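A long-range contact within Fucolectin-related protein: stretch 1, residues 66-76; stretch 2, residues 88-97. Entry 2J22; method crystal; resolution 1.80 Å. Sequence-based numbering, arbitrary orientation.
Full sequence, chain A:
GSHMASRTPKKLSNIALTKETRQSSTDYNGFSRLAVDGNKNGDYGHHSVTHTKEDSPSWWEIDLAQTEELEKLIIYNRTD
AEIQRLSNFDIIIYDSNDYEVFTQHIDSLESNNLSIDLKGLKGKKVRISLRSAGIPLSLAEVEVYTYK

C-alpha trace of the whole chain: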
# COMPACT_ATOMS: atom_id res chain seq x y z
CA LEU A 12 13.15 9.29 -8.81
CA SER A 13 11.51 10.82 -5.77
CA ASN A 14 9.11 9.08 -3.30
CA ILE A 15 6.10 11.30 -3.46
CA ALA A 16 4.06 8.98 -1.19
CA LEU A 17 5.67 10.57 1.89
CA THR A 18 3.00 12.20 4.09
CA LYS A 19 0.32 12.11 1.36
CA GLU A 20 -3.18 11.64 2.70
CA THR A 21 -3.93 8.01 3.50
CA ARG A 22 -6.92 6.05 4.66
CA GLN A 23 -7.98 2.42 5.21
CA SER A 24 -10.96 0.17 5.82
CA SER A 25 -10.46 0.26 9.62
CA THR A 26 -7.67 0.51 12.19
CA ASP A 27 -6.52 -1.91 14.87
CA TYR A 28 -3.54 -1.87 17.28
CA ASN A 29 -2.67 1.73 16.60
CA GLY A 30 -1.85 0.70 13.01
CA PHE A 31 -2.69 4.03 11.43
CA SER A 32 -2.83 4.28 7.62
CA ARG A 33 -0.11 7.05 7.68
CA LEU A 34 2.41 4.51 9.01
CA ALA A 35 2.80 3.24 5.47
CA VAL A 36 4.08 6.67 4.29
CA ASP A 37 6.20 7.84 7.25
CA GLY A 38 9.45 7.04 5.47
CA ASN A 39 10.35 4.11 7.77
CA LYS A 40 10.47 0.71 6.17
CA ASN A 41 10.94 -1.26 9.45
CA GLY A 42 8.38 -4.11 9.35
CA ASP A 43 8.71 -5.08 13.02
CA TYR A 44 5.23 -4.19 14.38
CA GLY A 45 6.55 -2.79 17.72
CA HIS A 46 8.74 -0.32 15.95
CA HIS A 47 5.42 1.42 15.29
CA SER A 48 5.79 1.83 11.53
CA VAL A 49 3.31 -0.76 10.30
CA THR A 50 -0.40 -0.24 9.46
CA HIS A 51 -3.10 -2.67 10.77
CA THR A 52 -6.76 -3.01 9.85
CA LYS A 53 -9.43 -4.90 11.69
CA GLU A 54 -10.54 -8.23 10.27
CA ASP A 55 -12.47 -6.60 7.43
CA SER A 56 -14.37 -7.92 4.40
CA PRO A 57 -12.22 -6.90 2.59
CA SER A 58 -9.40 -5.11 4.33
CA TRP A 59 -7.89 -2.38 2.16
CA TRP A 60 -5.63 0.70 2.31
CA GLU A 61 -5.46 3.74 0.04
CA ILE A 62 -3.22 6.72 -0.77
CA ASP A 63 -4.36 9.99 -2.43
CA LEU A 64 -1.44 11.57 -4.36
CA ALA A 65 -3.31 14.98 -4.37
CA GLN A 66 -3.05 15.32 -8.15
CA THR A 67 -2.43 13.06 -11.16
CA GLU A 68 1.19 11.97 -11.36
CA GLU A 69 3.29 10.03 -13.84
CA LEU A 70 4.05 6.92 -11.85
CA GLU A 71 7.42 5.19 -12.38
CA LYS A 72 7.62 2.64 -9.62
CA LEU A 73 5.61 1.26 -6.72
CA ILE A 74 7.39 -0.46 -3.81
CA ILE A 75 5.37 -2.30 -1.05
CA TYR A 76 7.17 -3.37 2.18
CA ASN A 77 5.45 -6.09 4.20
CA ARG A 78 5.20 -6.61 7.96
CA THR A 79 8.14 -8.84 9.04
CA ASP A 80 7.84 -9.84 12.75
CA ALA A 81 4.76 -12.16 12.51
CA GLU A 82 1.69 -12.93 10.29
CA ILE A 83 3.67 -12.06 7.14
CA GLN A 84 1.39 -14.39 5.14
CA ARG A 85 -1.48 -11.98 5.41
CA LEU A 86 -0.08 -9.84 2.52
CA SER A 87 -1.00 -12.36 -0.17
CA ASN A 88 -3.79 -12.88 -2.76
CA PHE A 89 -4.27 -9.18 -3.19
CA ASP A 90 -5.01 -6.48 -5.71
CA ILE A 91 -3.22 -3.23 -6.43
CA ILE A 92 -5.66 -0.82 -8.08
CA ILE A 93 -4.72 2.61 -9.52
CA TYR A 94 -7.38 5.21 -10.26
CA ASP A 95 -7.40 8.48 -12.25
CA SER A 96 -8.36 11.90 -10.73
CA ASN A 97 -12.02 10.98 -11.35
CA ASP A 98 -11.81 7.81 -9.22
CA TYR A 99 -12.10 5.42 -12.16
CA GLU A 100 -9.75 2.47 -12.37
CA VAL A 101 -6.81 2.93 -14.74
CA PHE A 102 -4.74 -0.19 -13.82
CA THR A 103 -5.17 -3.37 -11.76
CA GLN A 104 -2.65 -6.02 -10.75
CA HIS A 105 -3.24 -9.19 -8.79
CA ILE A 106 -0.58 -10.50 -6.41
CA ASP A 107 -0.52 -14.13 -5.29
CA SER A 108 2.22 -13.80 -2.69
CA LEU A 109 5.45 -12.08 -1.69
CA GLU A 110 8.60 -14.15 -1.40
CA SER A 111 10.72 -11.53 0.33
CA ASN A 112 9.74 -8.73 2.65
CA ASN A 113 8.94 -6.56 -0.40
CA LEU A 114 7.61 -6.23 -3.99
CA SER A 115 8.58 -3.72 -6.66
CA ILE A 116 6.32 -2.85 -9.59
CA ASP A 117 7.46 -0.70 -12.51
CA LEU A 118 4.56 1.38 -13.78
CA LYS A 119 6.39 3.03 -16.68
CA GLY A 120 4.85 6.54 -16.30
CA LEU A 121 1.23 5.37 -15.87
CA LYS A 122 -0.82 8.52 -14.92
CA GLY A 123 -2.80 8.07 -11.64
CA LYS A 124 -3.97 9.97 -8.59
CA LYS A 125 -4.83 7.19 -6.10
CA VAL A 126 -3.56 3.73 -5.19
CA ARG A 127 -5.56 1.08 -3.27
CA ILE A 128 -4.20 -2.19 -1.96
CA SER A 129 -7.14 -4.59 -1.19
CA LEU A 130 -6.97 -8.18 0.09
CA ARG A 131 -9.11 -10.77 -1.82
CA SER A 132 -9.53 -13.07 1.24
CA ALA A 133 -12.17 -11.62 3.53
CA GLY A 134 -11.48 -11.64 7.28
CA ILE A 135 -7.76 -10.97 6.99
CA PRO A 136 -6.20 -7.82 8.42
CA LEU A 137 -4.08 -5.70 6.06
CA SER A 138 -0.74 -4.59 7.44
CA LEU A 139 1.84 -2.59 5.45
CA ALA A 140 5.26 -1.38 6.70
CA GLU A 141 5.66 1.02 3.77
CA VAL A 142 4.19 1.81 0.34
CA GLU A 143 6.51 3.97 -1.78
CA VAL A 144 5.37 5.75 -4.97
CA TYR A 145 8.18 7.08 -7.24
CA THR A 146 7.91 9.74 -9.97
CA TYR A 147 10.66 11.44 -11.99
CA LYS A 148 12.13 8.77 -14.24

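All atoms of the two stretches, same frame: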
# COMPACT_ATOMS: atom_id res chain seq x y z
N GLN A 66 -2.75 15.10 -6.74
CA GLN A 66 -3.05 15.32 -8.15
C GLN A 66 -2.50 14.16 -8.96
O GLN A 66 -1.71 13.37 -8.44
CB GLN A 66 -2.44 16.63 -8.62
CG GLN A 66 -0.97 16.75 -8.35
CD GLN A 66 -0.23 17.42 -9.49
OE1 GLN A 66 0.94 17.76 -9.34
NE2 GLN A 66 -0.88 17.56 -10.66
N THR A 67 -2.91 14.07 -10.23
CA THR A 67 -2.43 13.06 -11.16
C THR A 67 -0.92 13.15 -11.29
O THR A 67 -0.36 14.25 -11.39
CB THR A 67 -3.12 13.24 -12.54
OG1 THR A 67 -4.54 13.07 -12.37
CG2 THR A 67 -2.74 12.14 -13.53
N GLU A 68 -0.26 11.98 -11.26
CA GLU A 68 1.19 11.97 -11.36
C GLU A 68 1.53 10.90 -12.35
O GLU A 68 0.75 9.95 -12.51
CB GLU A 68 1.93 11.70 -10.00
CG GLU A 68 1.74 12.82 -8.93
CD GLU A 68 2.48 14.14 -9.17
OE1 GLU A 68 3.32 14.27 -10.09
OE2 GLU A 68 2.24 15.09 -8.40
N GLU A 69 2.68 11.08 -13.01
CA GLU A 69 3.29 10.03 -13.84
C GLU A 69 4.07 9.08 -12.96
O GLU A 69 5.09 9.44 -12.43
CB GLU A 69 4.19 10.63 -14.95
CG GLU A 69 3.41 11.45 -15.96
CD GLU A 69 4.34 12.20 -16.89
OE1 GLU A 69 5.04 11.54 -17.70
OE2 GLU A 69 4.40 13.45 -16.76
N LEU A 70 3.58 7.84 -12.86
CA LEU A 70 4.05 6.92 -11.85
C LEU A 70 5.10 6.02 -12.46
O LEU A 70 4.81 5.34 -13.42
CB LEU A 70 2.87 6.06 -11.32
CG LEU A 70 1.66 6.88 -10.85
CD1 LEU A 70 0.46 6.01 -10.47
CD2 LEU A 70 2.06 7.81 -9.72
N GLU A 71 6.29 5.98 -11.85
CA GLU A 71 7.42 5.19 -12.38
C GLU A 71 7.49 3.85 -11.70
O GLU A 71 7.65 2.82 -12.36
CB GLU A 71 8.79 5.88 -12.20
CG GLU A 71 8.89 7.23 -12.84
CD GLU A 71 8.60 7.15 -14.32
OE1 GLU A 71 9.13 6.17 -14.95
OE2 GLU A 71 7.83 8.04 -14.83
N LYS A 72 7.37 3.85 -10.37
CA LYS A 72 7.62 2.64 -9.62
C LYS A 72 6.71 2.65 -8.41
O LYS A 72 6.45 3.75 -7.84
CB LYS A 72 9.12 2.62 -9.18
CG LYS A 72 9.67 1.25 -8.62
CD LYS A 72 11.01 1.56 -7.96
CE LYS A 72 12.20 0.85 -8.55
NZ LYS A 72 13.42 1.43 -7.88
N LEU A 73 6.25 1.47 -8.03
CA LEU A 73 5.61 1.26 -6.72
C LEU A 73 6.43 0.21 -5.93
O LEU A 73 6.76 -0.86 -6.48
CB LEU A 73 4.14 0.84 -6.89
CG LEU A 73 3.38 0.18 -5.75
CD1 LEU A 73 3.08 1.25 -4.70
CD2 LEU A 73 2.06 -0.33 -6.39
N ILE A 74 6.81 0.55 -4.69
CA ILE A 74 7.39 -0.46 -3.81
C ILE A 74 6.53 -0.65 -2.48
O ILE A 74 6.12 0.33 -1.83
CB ILE A 74 8.92 -0.20 -3.52
CG1 ILE A 74 9.70 0.24 -4.76
CG2 ILE A 74 9.56 -1.46 -2.98
CD1 ILE A 74 11.24 0.59 -4.47
N ILE A 75 6.16 -1.90 -2.23
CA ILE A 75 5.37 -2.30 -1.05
C ILE A 75 6.27 -3.14 -0.12
O ILE A 75 6.88 -4.12 -0.55
CB ILE A 75 4.13 -3.10 -1.47
CG1 ILE A 75 3.14 -2.20 -2.22
CG2 ILE A 75 3.44 -3.80 -0.25
CD1 ILE A 75 2.38 -2.96 -3.29
N TYR A 76 6.37 -2.72 1.14
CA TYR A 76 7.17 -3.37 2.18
C TYR A 76 6.21 -4.04 3.14
O TYR A 76 5.25 -3.42 3.59
CB TYR A 76 8.03 -2.34 2.91
CG TYR A 76 9.23 -1.93 2.09
CD1 TYR A 76 10.34 -2.76 2.03
CD2 TYR A 76 9.22 -0.77 1.29
CE1 TYR A 76 11.43 -2.46 1.24
CE2 TYR A 76 10.34 -0.46 0.47
CZ TYR A 76 11.42 -1.32 0.47
OH TYR A 76 12.55 -1.05 -0.25
N ASN A 88 -2.49 -12.85 -2.04
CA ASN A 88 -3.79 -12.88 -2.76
C ASN A 88 -4.45 -11.54 -2.72
O ASN A 88 -5.55 -11.39 -2.16
CB ASN A 88 -4.72 -13.97 -2.15
CG ASN A 88 -6.08 -14.08 -2.88
OD1 ASN A 88 -6.22 -13.67 -4.05
ND2 ASN A 88 -7.08 -14.63 -2.19
N PHE A 89 -3.77 -10.53 -3.30
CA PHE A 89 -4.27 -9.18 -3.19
C PHE A 89 -4.30 -8.43 -4.49
O PHE A 89 -3.66 -8.80 -5.44
CB PHE A 89 -3.59 -8.36 -2.04
CG PHE A 89 -2.14 -8.05 -2.27
CD1 PHE A 89 -1.75 -6.86 -2.89
CD2 PHE A 89 -1.14 -8.95 -1.84
CE1 PHE A 89 -0.34 -6.54 -3.12
CE2 PHE A 89 0.19 -8.67 -2.02
CZ PHE A 89 0.63 -7.47 -2.65
N ASP A 90 -5.05 -7.32 -4.54
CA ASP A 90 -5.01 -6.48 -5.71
C ASP A 90 -4.42 -5.12 -5.40
O ASP A 90 -4.67 -4.54 -4.30
CB ASP A 90 -6.43 -6.27 -6.23
CG ASP A 90 -7.00 -7.50 -6.85
OD1 ASP A 90 -6.27 -8.27 -7.57
OD2 ASP A 90 -8.19 -7.78 -6.67
N ILE A 91 -3.67 -4.62 -6.37
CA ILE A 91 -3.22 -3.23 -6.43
C ILE A 91 -4.07 -2.59 -7.51
O ILE A 91 -4.08 -3.09 -8.65
CB ILE A 91 -1.71 -3.17 -6.83
CG1 ILE A 91 -0.86 -3.94 -5.83
CG2 ILE A 91 -1.25 -1.70 -7.08
CD1 ILE A 91 0.60 -4.07 -6.18
N ILE A 92 -4.77 -1.50 -7.17
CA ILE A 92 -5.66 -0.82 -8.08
C ILE A 92 -5.27 0.64 -8.14
O ILE A 92 -5.20 1.30 -7.10
CB ILE A 92 -7.16 -0.90 -7.61
CG1 ILE A 92 -7.52 -2.28 -7.04
CG2 ILE A 92 -8.05 -0.62 -8.80
CD1 ILE A 92 -8.75 -2.32 -6.13
N ILE A 93 -5.07 1.16 -9.33
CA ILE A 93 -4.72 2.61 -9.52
C ILE A 93 -5.86 3.30 -10.21
O ILE A 93 -6.42 2.78 -11.17
CB ILE A 93 -3.35 2.75 -10.28
CG1 ILE A 93 -2.29 1.82 -9.61
CG2 ILE A 93 -2.92 4.26 -10.41
CD1 ILE A 93 -0.83 2.19 -9.80
N TYR A 94 -6.24 4.49 -9.71
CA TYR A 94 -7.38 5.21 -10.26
C TYR A 94 -6.95 6.58 -10.81
O TYR A 94 -5.95 7.13 -10.33
CB TYR A 94 -8.44 5.45 -9.19
CG TYR A 94 -8.84 4.25 -8.37
CD1 TYR A 94 -10.00 3.49 -8.69
CD2 TYR A 94 -8.09 3.88 -7.22
CE1 TYR A 94 -10.37 2.36 -7.92
CE2 TYR A 94 -8.48 2.77 -6.43
CZ TYR A 94 -9.61 2.01 -6.81
OH TYR A 94 -9.98 0.96 -6.00
N ASP A 95 -7.71 7.13 -11.76
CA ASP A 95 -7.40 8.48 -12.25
C ASP A 95 -7.99 9.50 -11.30
O ASP A 95 -8.57 9.08 -10.28
CB ASP A 95 -7.90 8.73 -13.67
CG ASP A 95 -9.38 8.52 -13.84
OD1 ASP A 95 -10.17 8.76 -12.90
OD2 ASP A 95 -9.85 8.08 -14.91
N SER A 96 -7.87 10.80 -11.61
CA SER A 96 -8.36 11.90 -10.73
C SER A 96 -9.86 11.91 -10.59
O SER A 96 -10.40 12.66 -9.75
CB SER A 96 -7.93 13.29 -11.25
OG SER A 96 -8.41 13.49 -12.56
N ASN A 97 -10.55 11.13 -11.44
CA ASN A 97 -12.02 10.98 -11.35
C ASN A 97 -12.50 9.69 -10.68
O ASN A 97 -13.68 9.32 -10.75
CB ASN A 97 -12.62 11.14 -12.74
CG ASN A 97 -12.23 12.45 -13.36
OD1 ASN A 97 -11.49 12.51 -14.37
ND2 ASN A 97 -12.67 13.53 -12.72
O HOH W 1 -5.63 10.87 -13.62

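The two stretches face each other as strands in separate layers, not as neighbours in one sheet. Their axes come no nearer than 10.3 Å, about twice the spacing of hydrogen-bonded strands, and their N-to-C directions make an angle of 130°, so they run in roughly opposing senses but well off a true antiparallel alignment. No hydrogen bond passes directly between them. What fills the gap is side chain, and because alternate residues of an extended strand point to opposite faces, only every second residue of stretch 2 along the strand contributes. The opposing direction sets the order of the pairs: the early residues of stretch 2 meet the late residues of stretch 1.

Stretch 2 opens with Asn88, where the chain turns a corner; its side-chain amide ND2 is hydrogen-bonded elsewhere in the structure. Phe89 then points toward stretch 1, and its buried ring makes a loose contact with Ile75, whose CD1 lies 4.5 Å from CE1 of Phe89. The methyl approaches the ring obliquely. A large, flat hydrocarbon suits this buried site, although stretch 1 covers only a small part of it.

Asp90 lies out of reach of stretch 1. Although it is buried, both of its carboxylate oxygens are hydrogen-bonded elsewhere in the structure, which offsets the cost of burying a charged group.

Ile91 brings the chain back to the shared interior and touches two residues. Its CD1 lies 3.6 Å from CD1 of Ile75, while its CG2 lies 3.6 Å from CD2 of Leu73; CD1 of Ile91 also lies 4.0 Å from CD2 of Leu73. These are ordinary van der Waals separations between methyl groups. The branched side chain of isoleucine spreads its methyls over both residues, though of the two only CD1 is close to Ile75, and branching at CB is also compatible with the extended backbone of a strand. Leu73, with chi1 near t and chi2 near p, and Ile75 both direct their CA-to-CB bonds toward stretch 2.

Ile92 is out of reach, and Ile93 repeats the inward pattern. Its CG2 packs 3.8 Å from CD1 of Leu70, whose side chain adopts the m, t rotamer. Both residues are buried, and their aliphatic surfaces favour contact with each other over contact with solvent. Tyr94 again lies beyond the reach of stretch 1.

Past the strand the chemistry changes. Asp95 accepts a hydrogen bond from the backbone two residues on, with N of Asn97 2.8 Å from OD1 of Asp95. Ser96 is exposed, and here the backbones come much closer: its CA is 6.1 Å from CA of Thr67. CB of Ser96 touches OG1 of Thr67 at 3.6 Å, and a water links the two residues, accepting a hydrogen bond from N of Ser96 at 3.0 Å and hydrogen-bonding to OG1 of Thr67 at 2.8 Å. Small, polar side chains fit this solvent-accessible end, where the apolar packing gives way to a water-mediated link.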